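Local coordinates for tail fiber protein (Acinetobacter phage AM24, PDB 5W5P) that probably recognises, and may cleave, the capsular polysaccharide of the Acinetobacter host as a trimeric tailspike of the phage, at residues T426-A431 and P443-E448; I476-I481 and T533-A538; T493-I498 and K516-V521; M605-L610 and G618-T623. All blocks are in the same frame, centred on the assembly; numbering follows the deposited sequence.

Interaction 1 (T426-A431 and P443-E448); sequences TQFGNA and PKLHTE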
loop_
_atom_site.group_PDB
_atom_site.type_symbol
_atom_site.label_atom_id
_atom_site.label_comp_id
_atom_site.label_asym_id
_atom_site.label_seq_id
_atom_site.Cartn_x
_atom_site.Cartn_y
_atom_site.Cartn_z
ATOM N N THR A 426 2.384 -13.139 16.290
ATOM C CA THR A 426 3.138 -11.892 16.229
ATOM C C THR A 426 2.186 -10.725 16.016
ATOM O O THR A 426 1.407 -10.723 15.057
ATOM C CB THR A 426 4.180 -11.917 15.102
ATOM O OG1 THR A 426 5.014 -13.078 15.234
ATOM C CG2 THR A 426 5.044 -10.663 15.145
ATOM N N GLN A 427 2.265 -9.730 16.898
ATOM C CA GLN A 427 1.434 -8.539 16.789
ATOM C C GLN A 427 2.024 -7.435 17.659
ATOM O O GLN A 427 2.421 -7.685 18.803
ATOM C CB GLN A 427 -0.014 -8.831 17.200
ATOM C CG GLN A 427 -0.168 -9.401 18.599
ATOM C CD GLN A 427 -0.340 -8.314 19.646
ATOM O OE1 GLN A 427 -0.917 -7.259 19.372
ATOM N NE2 GLN A 427 0.177 -8.559 20.849
ATOM N N PHE A 428 2.076 -6.219 17.116
ATOM C CA PHE A 428 2.567 -5.076 17.874
ATOM C C PHE A 428 1.939 -3.804 17.320
ATOM O O PHE A 428 1.452 -3.769 16.186
ATOM C CB PHE A 428 4.097 -4.984 17.840
ATOM C CG PHE A 428 4.673 -4.891 16.452
ATOM C CD1 PHE A 428 4.803 -3.663 15.818
ATOM C CD2 PHE A 428 5.086 -6.032 15.784
ATOM C CE1 PHE A 428 5.333 -3.576 14.535
ATOM C CE2 PHE A 428 5.614 -5.952 14.508
ATOM C CZ PHE A 428 5.737 -4.722 13.882
ATOM N N GLY A 429 1.953 -2.758 18.146
ATOM C CA GLY A 429 1.435 -1.466 17.742
ATOM C C GLY A 429 -0.070 -1.362 17.648
ATOM O O GLY A 429 -0.575 -0.330 17.195
ATOM N N ASN A 430 -0.804 -2.389 18.062
ATOM C CA ASN A 430 -2.256 -2.383 17.946
ATOM C C ASN A 430 -2.896 -1.690 19.140
ATOM O O ASN A 430 -2.353 -1.687 20.253
ATOM C CB ASN A 430 -2.790 -3.813 17.832
ATOM C CG ASN A 430 -2.268 -4.532 16.602
ATOM O OD1 ASN A 430 -2.642 -4.210 15.466
ATOM N ND2 ASN A 430 -1.393 -5.509 16.819
ATOM N N ALA A 431 -4.076 -1.117 18.907
ATOM C CA ALA A 431 -4.829 -0.415 19.936
ATOM C C ALA A 431 -6.119 -1.166 20.232
ATOM O O ALA A 431 -6.864 -1.511 19.311
ATOM C CB ALA A 431 -5.139 1.014 19.507
ATOM N N PRO A 443 1.246 -13.473 22.197
ATOM C CA PRO A 443 2.523 -12.997 22.740
ATOM C C PRO A 443 2.646 -11.485 22.626
ATOM O O PRO A 443 2.098 -10.857 21.718
ATOM C CB PRO A 443 3.571 -13.710 21.873
ATOM C CG PRO A 443 2.863 -14.906 21.319
ATOM C CD PRO A 443 1.435 -14.473 21.129
ATOM N N LYS A 444 3.363 -10.901 23.581
ATOM C CA LYS A 444 3.684 -9.481 23.583
ATOM C C LYS A 444 5.151 -9.317 23.210
ATOM O O LYS A 444 6.022 -9.918 23.847
ATOM C CB LYS A 444 3.400 -8.853 24.952
ATOM C CG LYS A 444 3.839 -7.397 25.073
ATOM C CD LYS A 444 3.811 -6.900 26.517
ATOM C CE LYS A 444 2.462 -6.292 26.875
ATOM N NZ LYS A 444 2.218 -5.017 26.127
ATOM N N LEU A 445 5.419 -8.526 22.170
ATOM C CA LEU A 445 6.792 -8.300 21.734
ATOM C C LEU A 445 7.615 -7.692 22.864
ATOM O O LEU A 445 7.116 -6.877 23.645
ATOM C CB LEU A 445 6.813 -7.386 20.506
ATOM C CG LEU A 445 8.031 -7.475 19.579
ATOM C CD1 LEU A 445 8.196 -8.883 19.031
ATOM C CD2 LEU A 445 7.926 -6.465 18.440
ATOM N N HIS A 446 8.889 -8.095 22.951
ATOM C CA HIS A 446 9.728 -7.670 24.072
ATOM C C HIS A 446 9.936 -6.164 24.089
ATOM O O HIS A 446 10.177 -5.585 25.155
ATOM C CB HIS A 446 11.080 -8.391 24.038
ATOM C CG HIS A 446 12.009 -7.905 22.968
ATOM N ND1 HIS A 446 12.785 -6.776 23.111
ATOM C CD2 HIS A 446 12.301 -8.410 21.746
ATOM C CE1 HIS A 446 13.506 -6.598 22.020
ATOM N NE2 HIS A 446 13.232 -7.577 21.175
ATOM N N THR A 447 9.844 -5.518 22.923
ATOM C CA THR A 447 10.006 -4.068 22.853
ATOM C C THR A 447 8.932 -3.345 23.657
ATOM O O THR A 447 9.212 -2.335 24.311
ATOM C CB THR A 447 9.973 -3.615 21.395
ATOM O OG1 THR A 447 8.776 -4.107 20.780
ATOM C CG2 THR A 447 11.182 -4.155 20.642
ATOM N N GLU A 448 7.692 -3.842 23.616
ATOM C CA GLU A 448 6.611 -3.233 24.383
ATOM C C GLU A 448 6.766 -3.468 25.882
ATOM O O GLU A 448 6.101 -2.796 26.679
ATOM C CB GLU A 448 5.265 -3.764 23.884
ATOM C CG GLU A 448 5.029 -3.486 22.392
ATOM C CD GLU A 448 3.596 -3.721 21.947
ATOM O OE1 GLU A 448 2.833 -4.402 22.665
ATOM O OE2 GLU A 448 3.232 -3.216 20.866
HETATM O O HOH W 1 3.239 -7.001 21.331
HETATM O O HOH W 2 3.176 -10.903 19.291
#

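Interaction 2 (I476-I481 and T533-A538); sequences IDTNLI and TDVYVA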
loop_
_atom_site.group_PDB
_atom_site.type_symbol
_atom_site.label_atom_id
_atom_site.label_comp_id
_atom_site.label_asym_id
_atom_site.label_seq_id
_atom_site.Cartn_x
_atom_site.Cartn_y
_atom_site.Cartn_z
ATOM N N ILE A 476 31.818 -2.394 29.622
ATOM C CA ILE A 476 30.582 -1.667 29.389
ATOM C C ILE A 476 30.813 -0.208 29.757
ATOM O O ILE A 476 31.730 0.132 30.511
ATOM C CB ILE A 476 29.401 -2.258 30.184
ATOM C CG1 ILE A 476 29.611 -2.055 31.684
ATOM C CG2 ILE A 476 29.224 -3.741 29.860
ATOM C CD1 ILE A 476 28.538 -2.688 32.537
ATOM N N ASP A 477 29.971 0.667 29.211
ATOM C CA ASP A 477 30.097 2.101 29.441
ATOM C C ASP A 477 28.773 2.678 29.917
ATOM O O ASP A 477 27.700 2.244 29.489
ATOM C CB ASP A 477 30.560 2.832 28.176
ATOM C CG ASP A 477 31.362 4.083 28.487
ATOM O OD1 ASP A 477 31.108 4.715 29.534
ATOM O OD2 ASP A 477 32.254 4.429 27.683
ATOM N N THR A 478 28.863 3.665 30.809
ATOM C CA THR A 478 27.697 4.345 31.360
ATOM C C THR A 478 27.630 5.810 30.946
ATOM O O THR A 478 26.768 6.546 31.442
ATOM C CB THR A 478 27.696 4.241 32.889
ATOM O OG1 THR A 478 28.786 5.005 33.425
ATOM C CG2 THR A 478 27.838 2.792 33.328
ATOM N N ASN A 479 28.515 6.247 30.045
ATOM C CA ASN A 479 28.630 7.669 29.734
ATOM C C ASN A 479 27.347 8.220 29.121
ATOM O O ASN A 479 26.991 9.380 29.353
ATOM C CB ASN A 479 29.817 7.903 28.799
ATOM C CG ASN A 479 29.615 7.288 27.422
ATOM O OD1 ASN A 479 29.170 6.146 27.298
ATOM N ND2 ASN A 479 29.938 8.046 26.377
ATOM N N LEU A 480 26.643 7.408 28.333
ATOM C CA LEU A 480 25.393 7.868 27.739
ATOM C C LEU A 480 24.239 7.824 28.734
ATOM O O LEU A 480 23.295 8.612 28.610
ATOM C CB LEU A 480 25.077 7.042 26.492
ATOM C CG LEU A 480 26.186 7.139 25.440
ATOM C CD1 LEU A 480 25.834 6.368 24.192
ATOM C CD2 LEU A 480 26.496 8.593 25.104
ATOM N N ILE A 481 24.295 6.928 29.724
ATOM C CA ILE A 481 23.328 6.971 30.818
ATOM C C ILE A 481 23.443 8.291 31.567
ATOM O O ILE A 481 22.438 8.960 31.841
ATOM C CB ILE A 481 23.524 5.775 31.766
ATOM C CG1 ILE A 481 23.336 4.454 31.022
ATOM C CG2 ILE A 481 22.553 5.857 32.930
ATOM C CD1 ILE A 481 23.490 3.239 31.923
ATOM N N THR A 533 25.860 13.112 38.189
ATOM C CA THR A 533 25.473 12.405 36.975
ATOM C C THR A 533 26.039 10.994 36.910
ATOM O O THR A 533 25.563 10.191 36.101
ATOM C CB THR A 533 25.928 13.173 35.733
ATOM O OG1 THR A 533 27.360 13.258 35.723
ATOM C CG2 THR A 533 25.329 14.571 35.709
ATOM N N ASP A 534 27.048 10.681 37.723
ATOM C CA ASP A 534 27.630 9.346 37.708
ATOM C C ASP A 534 26.586 8.308 38.101
ATOM O O ASP A 534 25.776 8.529 39.004
ATOM C CB ASP A 534 28.824 9.266 38.665
ATOM C CG ASP A 534 29.918 10.269 38.333
ATOM O OD1 ASP A 534 29.978 10.739 37.178
ATOM O OD2 ASP A 534 30.725 10.584 39.233
ATOM N N VAL A 535 26.602 7.172 37.410
ATOM C CA VAL A 535 25.754 6.037 37.746
ATOM C C VAL A 535 26.648 4.825 37.975
ATOM O O VAL A 535 27.659 4.648 37.288
ATOM C CB VAL A 535 24.704 5.753 36.653
ATOM C CG1 VAL A 535 23.620 6.827 36.680
ATOM C CG2 VAL A 535 25.364 5.664 35.284
ATOM N N TYR A 536 26.272 3.994 38.936
ATOM C CA TYR A 536 27.127 2.915 39.402
ATOM C C TYR A 536 26.545 1.562 39.018
ATOM O O TYR A 536 25.329 1.407 38.869
ATOM C CB TYR A 536 27.327 3.014 40.915
ATOM C CG TYR A 536 27.633 4.428 41.361
ATOM C CD1 TYR A 536 28.914 4.954 41.230
ATOM C CD2 TYR A 536 26.641 5.243 41.897
ATOM C CE1 TYR A 536 29.205 6.249 41.628
ATOM C CE2 TYR A 536 26.923 6.541 42.295
ATOM C CZ TYR A 536 28.209 7.038 42.157
ATOM O OH TYR A 536 28.505 8.325 42.551
ATOM N N VAL A 537 27.436 0.585 38.850
ATOM C CA VAL A 537 27.082 -0.754 38.403
ATOM C C VAL A 537 27.535 -1.762 39.449
ATOM O O VAL A 537 28.645 -1.662 39.985
ATOM C CB VAL A 537 27.713 -1.079 37.032
ATOM C CG1 VAL A 537 27.499 -2.545 36.672
ATOM C CG2 VAL A 537 27.154 -0.164 35.951
ATOM N N ALA A 538 26.671 -2.732 39.738
ATOM C CA ALA A 538 27.030 -3.924 40.492
ATOM C C ALA A 538 26.758 -5.139 39.616
ATOM O O ALA A 538 25.669 -5.266 39.048
ATOM C CB ALA A 538 26.245 -4.016 41.800
HETATM O O HOH W 3 28.472 7.231 35.135
#

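Interaction 3 (T493-I498 and K516-V521); sequences TADMNI and KVSLVV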
loop_
_atom_site.group_PDB
_atom_site.type_symbol
_atom_site.label_atom_id
_atom_site.label_comp_id
_atom_site.label_asym_id
_atom_site.label_seq_id
_atom_site.Cartn_x
_atom_site.Cartn_y
_atom_site.Cartn_z
ATOM N N THR A 493 18.422 -2.374 34.608
ATOM C CA THR A 493 19.075 -3.646 34.871
ATOM C C THR A 493 19.264 -4.373 33.548
ATOM O O THR A 493 18.659 -4.012 32.532
ATOM C CB THR A 493 18.274 -4.509 35.854
ATOM O OG1 THR A 493 16.938 -4.693 35.369
ATOM C CG2 THR A 493 18.228 -3.837 37.215
ATOM N N ALA A 494 20.114 -5.397 33.562
ATOM C CA ALA A 494 20.506 -6.044 32.319
ATOM C C ALA A 494 21.174 -7.378 32.611
ATOM O O ALA A 494 21.717 -7.604 33.697
ATOM C CB ALA A 494 21.449 -5.153 31.501
ATOM N N ASP A 495 21.122 -8.259 31.613
ATOM C CA ASP A 495 21.872 -9.503 31.578
ATOM C C ASP A 495 23.001 -9.391 30.560
ATOM O O ASP A 495 22.938 -8.599 29.618
ATOM C CB ASP A 495 20.970 -10.690 31.213
ATOM C CG ASP A 495 19.907 -10.965 32.257
ATOM O OD1 ASP A 495 20.036 -10.476 33.401
ATOM O OD2 ASP A 495 18.933 -11.675 31.928
HETATM N N MSE A 496 24.035 -10.201 30.756
HETATM C CA MSE A 496 25.169 -10.236 29.839
HETATM C C MSE A 496 25.527 -11.666 29.444
HETATM O O MSE A 496 25.738 -12.523 30.303
HETATM C CB MSE A 496 26.391 -9.567 30.466
HETATM C CG MSE A 496 26.379 -8.053 30.447
HETATM SE SE MSE A 496 28.022 -7.320 31.221
HETATM C CE MSE A 496 29.168 -7.367 29.640
ATOM N N ASN A 497 25.589 -11.919 28.142
ATOM C CA ASN A 497 26.091 -13.176 27.591
ATOM C C ASN A 497 27.438 -12.869 26.944
ATOM O O ASN A 497 27.493 -12.284 25.858
ATOM C CB ASN A 497 25.106 -13.770 26.588
ATOM C CG ASN A 497 25.491 -15.173 26.153
ATOM O OD1 ASN A 497 25.075 -16.161 26.763
ATOM N ND2 ASN A 497 26.296 -15.269 25.097
ATOM N N ILE A 498 28.520 -13.257 27.612
ATOM C CA ILE A 498 29.875 -12.937 27.163
ATOM C C ILE A 498 30.471 -14.215 26.582
ATOM O O ILE A 498 31.038 -15.041 27.294
ATOM C CB ILE A 498 30.731 -12.366 28.292
ATOM C CG1 ILE A 498 29.985 -11.238 29.011
ATOM C CG2 ILE A 498 32.072 -11.880 27.754
ATOM C CD1 ILE A 498 30.654 -10.789 30.285
ATOM N N LYS A 516 27.572 -15.712 32.226
ATOM C CA LYS A 516 26.273 -15.082 32.416
ATOM C C LYS A 516 26.379 -14.109 33.584
ATOM O O LYS A 516 26.659 -14.521 34.715
ATOM C CB LYS A 516 25.193 -16.132 32.676
ATOM C CG LYS A 516 25.220 -17.307 31.707
ATOM C CD LYS A 516 24.966 -16.860 30.279
ATOM C CE LYS A 516 23.573 -16.257 30.138
ATOM N NZ LYS A 516 23.216 -15.917 28.726
ATOM N N VAL A 517 26.163 -12.824 33.308
ATOM C CA VAL A 517 26.303 -11.762 34.298
ATOM C C VAL A 517 24.978 -11.025 34.427
ATOM O O VAL A 517 24.249 -10.867 33.442
ATOM C CB VAL A 517 27.439 -10.786 33.920
ATOM C CG1 VAL A 517 27.581 -9.691 34.961
ATOM C CG2 VAL A 517 28.752 -11.540 33.770
ATOM N N SER A 518 24.667 -10.583 35.644
ATOM C CA SER A 518 23.511 -9.742 35.919
ATOM C C SER A 518 23.990 -8.411 36.489
ATOM O O SER A 518 24.932 -8.372 37.287
ATOM C CB SER A 518 22.551 -10.433 36.896
ATOM O OG SER A 518 21.253 -9.870 36.835
ATOM N N LEU A 519 23.345 -7.317 36.070
ATOM C CA LEU A 519 23.761 -5.968 36.430
ATOM C C LEU A 519 22.592 -5.161 36.976
ATOM O O LEU A 519 21.435 -5.380 36.608
ATOM C CB LEU A 519 24.329 -5.197 35.230
ATOM C CG LEU A 519 25.366 -5.869 34.345
ATOM C CD1 LEU A 519 25.665 -4.990 33.148
ATOM C CD2 LEU A 519 26.612 -6.113 35.146
ATOM N N VAL A 520 22.917 -4.194 37.829
ATOM C CA VAL A 520 21.988 -3.143 38.226
ATOM C C VAL A 520 22.724 -1.812 38.113
ATOM O O VAL A 520 23.879 -1.699 38.537
ATOM C CB VAL A 520 21.441 -3.363 39.652
ATOM C CG1 VAL A 520 22.577 -3.643 40.633
ATOM C CG2 VAL A 520 20.599 -2.175 40.102
ATOM N N VAL A 521 22.074 -0.816 37.510
ATOM C CA VAL A 521 22.652 0.510 37.309
ATOM C C VAL A 521 21.775 1.526 38.029
ATOM O O VAL A 521 20.561 1.570 37.801
ATOM C CB VAL A 521 22.771 0.855 35.809
ATOM C CG1 VAL A 521 23.688 2.054 35.602
ATOM C CG2 VAL A 521 23.271 -0.346 35.019
HETATM O O HOH W 4 19.358 -8.644 35.520
#

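Interaction 4 (M605-L610 and G618-T623); sequences MTIYSL and GQIYPT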
loop_
_atom_site.group_PDB
_atom_site.type_symbol
_atom_site.label_atom_id
_atom_site.label_comp_id
_atom_site.label_asym_id
_atom_site.label_seq_id
_atom_site.Cartn_x
_atom_site.Cartn_y
_atom_site.Cartn_z
HETATM N N MSE A 605 23.866 -8.292 25.211
HETATM C CA MSE A 605 23.171 -7.861 26.418
HETATM C C MSE A 605 21.653 -7.857 26.253
HETATM O O MSE A 605 21.138 -7.559 25.177
HETATM C CB MSE A 605 23.653 -6.469 26.833
HETATM C CG MSE A 605 25.123 -6.427 27.244
HETATM SE SE MSE A 605 25.679 -4.700 27.985
HETATM C CE MSE A 605 24.548 -4.692 29.578
ATOM N N THR A 606 20.953 -8.209 27.328
ATOM C CA THR A 606 19.494 -8.131 27.423
ATOM C C THR A 606 19.186 -7.084 28.490
ATOM O O THR A 606 19.304 -7.366 29.686
ATOM C CB THR A 606 18.883 -9.490 27.789
ATOM O OG1 THR A 606 19.318 -10.497 26.864
ATOM C CG2 THR A 606 17.362 -9.423 27.781
ATOM N N ILE A 607 18.797 -5.879 28.075
ATOM C CA ILE A 607 18.604 -4.756 28.992
ATOM C C ILE A 607 17.127 -4.635 29.347
ATOM O O ILE A 607 16.267 -4.573 28.460
ATOM C CB ILE A 607 19.129 -3.443 28.387
ATOM C CG1 ILE A 607 20.626 -3.555 28.087
ATOM C CG2 ILE A 607 18.840 -2.268 29.317
ATOM C CD1 ILE A 607 21.060 -2.784 26.854
ATOM N N TYR A 608 16.835 -4.592 30.644
ATOM C CA TYR A 608 15.482 -4.386 31.151
ATOM C C TYR A 608 15.374 -2.925 31.574
ATOM O O TYR A 608 15.880 -2.535 32.630
ATOM C CB TYR A 608 15.185 -5.342 32.305
ATOM C CG TYR A 608 15.537 -6.780 31.991
ATOM C CD1 TYR A 608 14.645 -7.603 31.303
ATOM C CD2 TYR A 608 16.763 -7.311 32.365
ATOM C CE1 TYR A 608 14.967 -8.915 31.002
ATOM C CE2 TYR A 608 17.094 -8.617 32.072
ATOM C CZ TYR A 608 16.196 -9.418 31.393
ATOM O OH TYR A 608 16.536 -10.722 31.104
ATOM N N SER A 609 14.708 -2.116 30.749
ATOM C CA SER A 609 14.735 -0.670 30.932
ATOM C C SER A 609 13.710 -0.157 31.933
ATOM O O SER A 609 13.820 1.000 32.354
ATOM C CB SER A 609 14.520 0.036 29.592
ATOM O OG SER A 609 15.213 -0.631 28.554
ATOM N N LEU A 610 12.729 -0.967 32.322
ATOM C CA LEU A 610 11.688 -0.500 33.231
ATOM C C LEU A 610 12.304 0.053 34.506
ATOM O O LEU A 610 13.040 -0.650 35.202
ATOM C CB LEU A 610 10.723 -1.636 33.559
ATOM C CG LEU A 610 9.466 -1.233 34.336
ATOM C CD1 LEU A 610 8.686 -0.176 33.580
ATOM C CD2 LEU A 610 8.592 -2.445 34.609
ATOM N N GLY A 618 17.211 1.157 28.141
ATOM C CA GLY A 618 18.352 1.449 28.987
ATOM C C GLY A 618 19.618 1.718 28.193
ATOM O O GLY A 618 19.959 0.971 27.272
ATOM N N GLN A 619 20.336 2.779 28.548
ATOM C CA GLN A 619 21.463 3.245 27.753
ATOM C C GLN A 619 22.802 2.637 28.183
ATOM O O GLN A 619 23.855 3.149 27.788
ATOM C CB GLN A 619 21.529 4.775 27.792
ATOM C CG GLN A 619 20.426 5.458 26.990
ATOM C CD GLN A 619 20.256 4.873 25.591
ATOM O OE1 GLN A 619 21.046 5.149 24.682
ATOM N NE2 GLN A 619 19.219 4.064 25.416
ATOM N N ILE A 620 22.787 1.569 28.986
ATOM C CA ILE A 620 23.994 0.768 29.172
ATOM C C ILE A 620 24.264 -0.013 27.891
ATOM O O ILE A 620 23.332 -0.449 27.200
ATOM C CB ILE A 620 23.855 -0.169 30.386
ATOM C CG1 ILE A 620 25.201 -0.810 30.736
ATOM C CG2 ILE A 620 22.813 -1.254 30.134
ATOM C CD1 ILE A 620 26.062 0.048 31.638
ATOM N N TYR A 621 25.542 -0.180 27.551
ATOM C CA TYR A 621 25.897 -0.841 26.301
ATOM C C TYR A 621 27.298 -1.418 26.421
ATOM O O TYR A 621 28.120 -0.884 27.174
ATOM C CB TYR A 621 25.818 0.132 25.110
ATOM C CG TYR A 621 26.833 1.253 25.144
ATOM C CD1 TYR A 621 26.582 2.415 25.858
ATOM C CD2 TYR A 621 28.039 1.151 24.461
ATOM C CE1 TYR A 621 27.500 3.447 25.890
ATOM C CE2 TYR A 621 28.970 2.177 24.493
ATOM C CZ TYR A 621 28.693 3.324 25.208
ATOM O OH TYR A 621 29.607 4.353 25.243
ATOM N N PRO A 622 27.601 -2.496 25.695
ATOM C CA PRO A 622 28.962 -3.040 25.696
ATOM C C PRO A 622 29.834 -2.349 24.661
ATOM O O PRO A 622 29.387 -1.991 23.571
ATOM C CB PRO A 622 28.735 -4.513 25.336
ATOM C CG PRO A 622 27.535 -4.478 24.435
ATOM C CD PRO A 622 26.687 -3.299 24.863
ATOM N N THR A 623 31.101 -2.159 25.016
ATOM C CA THR A 623 32.040 -1.459 24.143
ATOM C C THR A 623 32.781 -2.431 23.235
ATOM O O THR A 623 32.660 -3.646 23.380
ATOM C CB THR A 623 33.067 -0.655 24.948
ATOM O OG1 THR A 623 34.009 -1.552 25.548
ATOM C CG2 THR A 623 32.377 0.150 26.030
ATOM O OXT THR A 623 33.512 -2.017 22.336
#

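Interaction 1 (T426-A431 and P443-E448)
Gln-427 and Phe-428, a short strand, face the extended Pro-443 to Leu-445, but the two backbones stand too far apart for direct pairing: Phe-428 CA lies 6.6 Å from Leu-445 CA. Water takes up part of the spacing. One molecule donates to Gln-427 O and accepts from Leu-445 N, with a weak third bond to Glu-448 OE1; a second joins Gln-427 N to Pro-443 O. The same Pro-443 O is held directly by Gln-427 NE2 at 3.1 Å. With CG between the backbone N and the carbonyl carbon (chi1 56°) and a bend at chi2, the Gln-427 side chain doubles back, and its amide plane contains the acceptor. Gln-427 OE1 takes Asn-430 ND2 within the segment. At the other end, the extended Glu-448 side chain presents OE2 to Gly-429 N, 3.0 Å away, in an almost straight bond (174°) that meets the oxygen nearly along its C-O axis. Glu-448 OE1 pairs with Lys-444 NZ at 3.6 Å. The apolar share is small: Leu-445 CD2 sits 3.9 Å from Phe-428 CD2, both side chains pointing the same way, and Thr-426 of the second subunit packs on both. A carboxylate fixed by a backbone N-H, a lysine and water is probably ionised, and polar bridges rather than strand pairing tie this connection to the end of the parallel beta-helix.

Interaction 2 (I476-I481 and T533-A538)
Thr-478 and Val-535 meet through branches set by their first torsions. In Thr-478, chi1 of 68° places OG1 between the backbone N and the carbonyl carbon and leaves CG2 beside the N, while chi1 of -73° in Val-535 puts CG2 between its own N and carbonyl carbon. The two side chains slide past each other in opposite directions, with Thr-478 CB resting 3.6 Å from Val-535 CG2. The same valine methyl also receives Ile-481 CG2 at 3.7 Å, so one methyl touches both residues. One step further along the strand, Val-537 CG2 lies 4.0 Å from Thr-478 CG2, and Val-537 CG1 reaches the tip of Ile-476, CD1, at 4.3 Å. The polar branch of Thr-478 is buried but satisfied: OG1 hydrogen-bonds with Thr-576 O and accepts from a water 2.8 Å away, and this water in turn accepts from Val-535 N. Behind the contact the chain turns out of its strand, Asp-477 OD1 accepting from Asn-479 N at 3.1 Å in an Asx turn, with the donor above the carboxylate plane. Thr-576 OG1 is a further partner of that oxygen. Alternate residues of 535-538 thus look inward, and Leu-519 and Val-521 of the adjoining strand add to the same apolar layer. Ile-476 near the end of strand 470-477, the turn and the start of the short helix cover the inner face of strand 535-546, which belongs to a different antiparallel sheet, an arrangement consistent with a beta-sandwich, here in the C-terminal domain.

Interaction 3 (T493-I498 and K516-V521)
Lys-516 curls across Asn-497, its chain bent at chi2 and chi3, and NZ bonds to Asn-497 OD1 at 2.7 Å, in the carbonyl plane and on a lone pair. Beyond this hairpin, the ammonium also forms a salt bridge with Asp-495 of the second subunit. Val-517 looks to the other face. Its backbone exchanges two bonds with Met-496 (selenomethionine here), Met-496 N reaching Val-517 O at 2.8 Å and Val-517 N reaching Met-496 O at 3.0 Å. Their CB atoms lie 3.8 Å apart, and Ile-498 CD1 comes over to Val-517 CG2. Ser-518 returns to the face of Lys-516, opposite Asp-495 in a non-hydrogen-bonded pair; one water contacts Ser-518 OG at 2.6 Å and donates to Asp-495 OD1, while Asp-495 OD2 bonds to Tyr-608 OH. Leu-519 closes the next hydrogen-bonded pair: its N meets Ala-494 O at 2.9 Å, whereas the return bond from Ala-494 N is weak. Leu-519 CD1 packs 3.8 Å from Met-496 SE. Val-520 forms a non-hydrogen-bonded pair with Thr-493, whose CG2 touches its CB and whose OG1 bonds to Asn-497 ND2 of the third subunit. This is an antiparallel beta hairpin with two unlike faces, Met-496, Val-517 and Leu-519 turned into the sandwich core and Lys-516, Asn-497 and Asp-495 toward the trimer interface.

Interaction 4 (M605-L610 and G618-T623)
Apolar packing between the end of strand 598-608 and the C-terminal tail makes this contact, with Met-605, Ile-607 and Ser-609 set against Pro-622, Ile-620 and Gly-618. The two pieces run roughly antiparallel, their end-to-end directions 162° apart, yet they are not paired as neighbouring strands: Met-605 CA and Tyr-621 CA are 7.5 Å from each other. Met-605, a selenomethionine in the crystal, bends at chi3 (64°), which settles where CE lies. SE rests 3.6 Å from Pro-622 CD as the two side chains slide past one another in opposite directions, and CE touches Ile-620 CG2 at 3.9 Å, that pair crossing at about a right angle. Ile-607 fills the next place with both branches. CG2 approaches Gly-618 CA, CG1 lies 3.8 Å from Ile-620 CG2, and CD1 packs tightly on Ile-620 O at 3.3 Å. In the beta-sandwich of this C-terminal domain, strand 598-608 lies in one sheet between 451-461 and 492-503, while strand 621-622 pairs with 470-477 of the other; the contact therefore spans the interior. Ile-476 of that second sheet touches both Met-605 and Ile-620, and Ala-494 backs Met-605 and Ile-607. Where the apolar row gives out, Gly-618 N donates to Ser-609 OG at 2.7 Å. Arg-450 O and Val-616 O both lie within hydrogen-bonding range of the hydroxyl and must share its single proton. Beyond Pro-622 the terminal Thr-623 is fixed by Ser-456 and Glu-475.

In the fold
Along the chain, interaction 1 comes first; interaction 2 then encloses interaction 3, and interaction 4 follows at the C-terminus. Interactions 2, 3 and 4 touch one another, interactions 3 and 4 having centres 8 Å apart, and together they bring two antiparallel sheets face to face. Strands 492-503 and 509-523 of interaction 3 lie between 598-608 of interaction 4 and 535-546 of interaction 2, while 470-477 and 621-622 neighbour each other in the second sheet. Interaction 1 stands apart, its nearest atoms about 7 Å from interaction 4, where the parallel beta-helix gives way to this domain. All four touch the third subunit, so the sandwich and its connection both take part in the trimer.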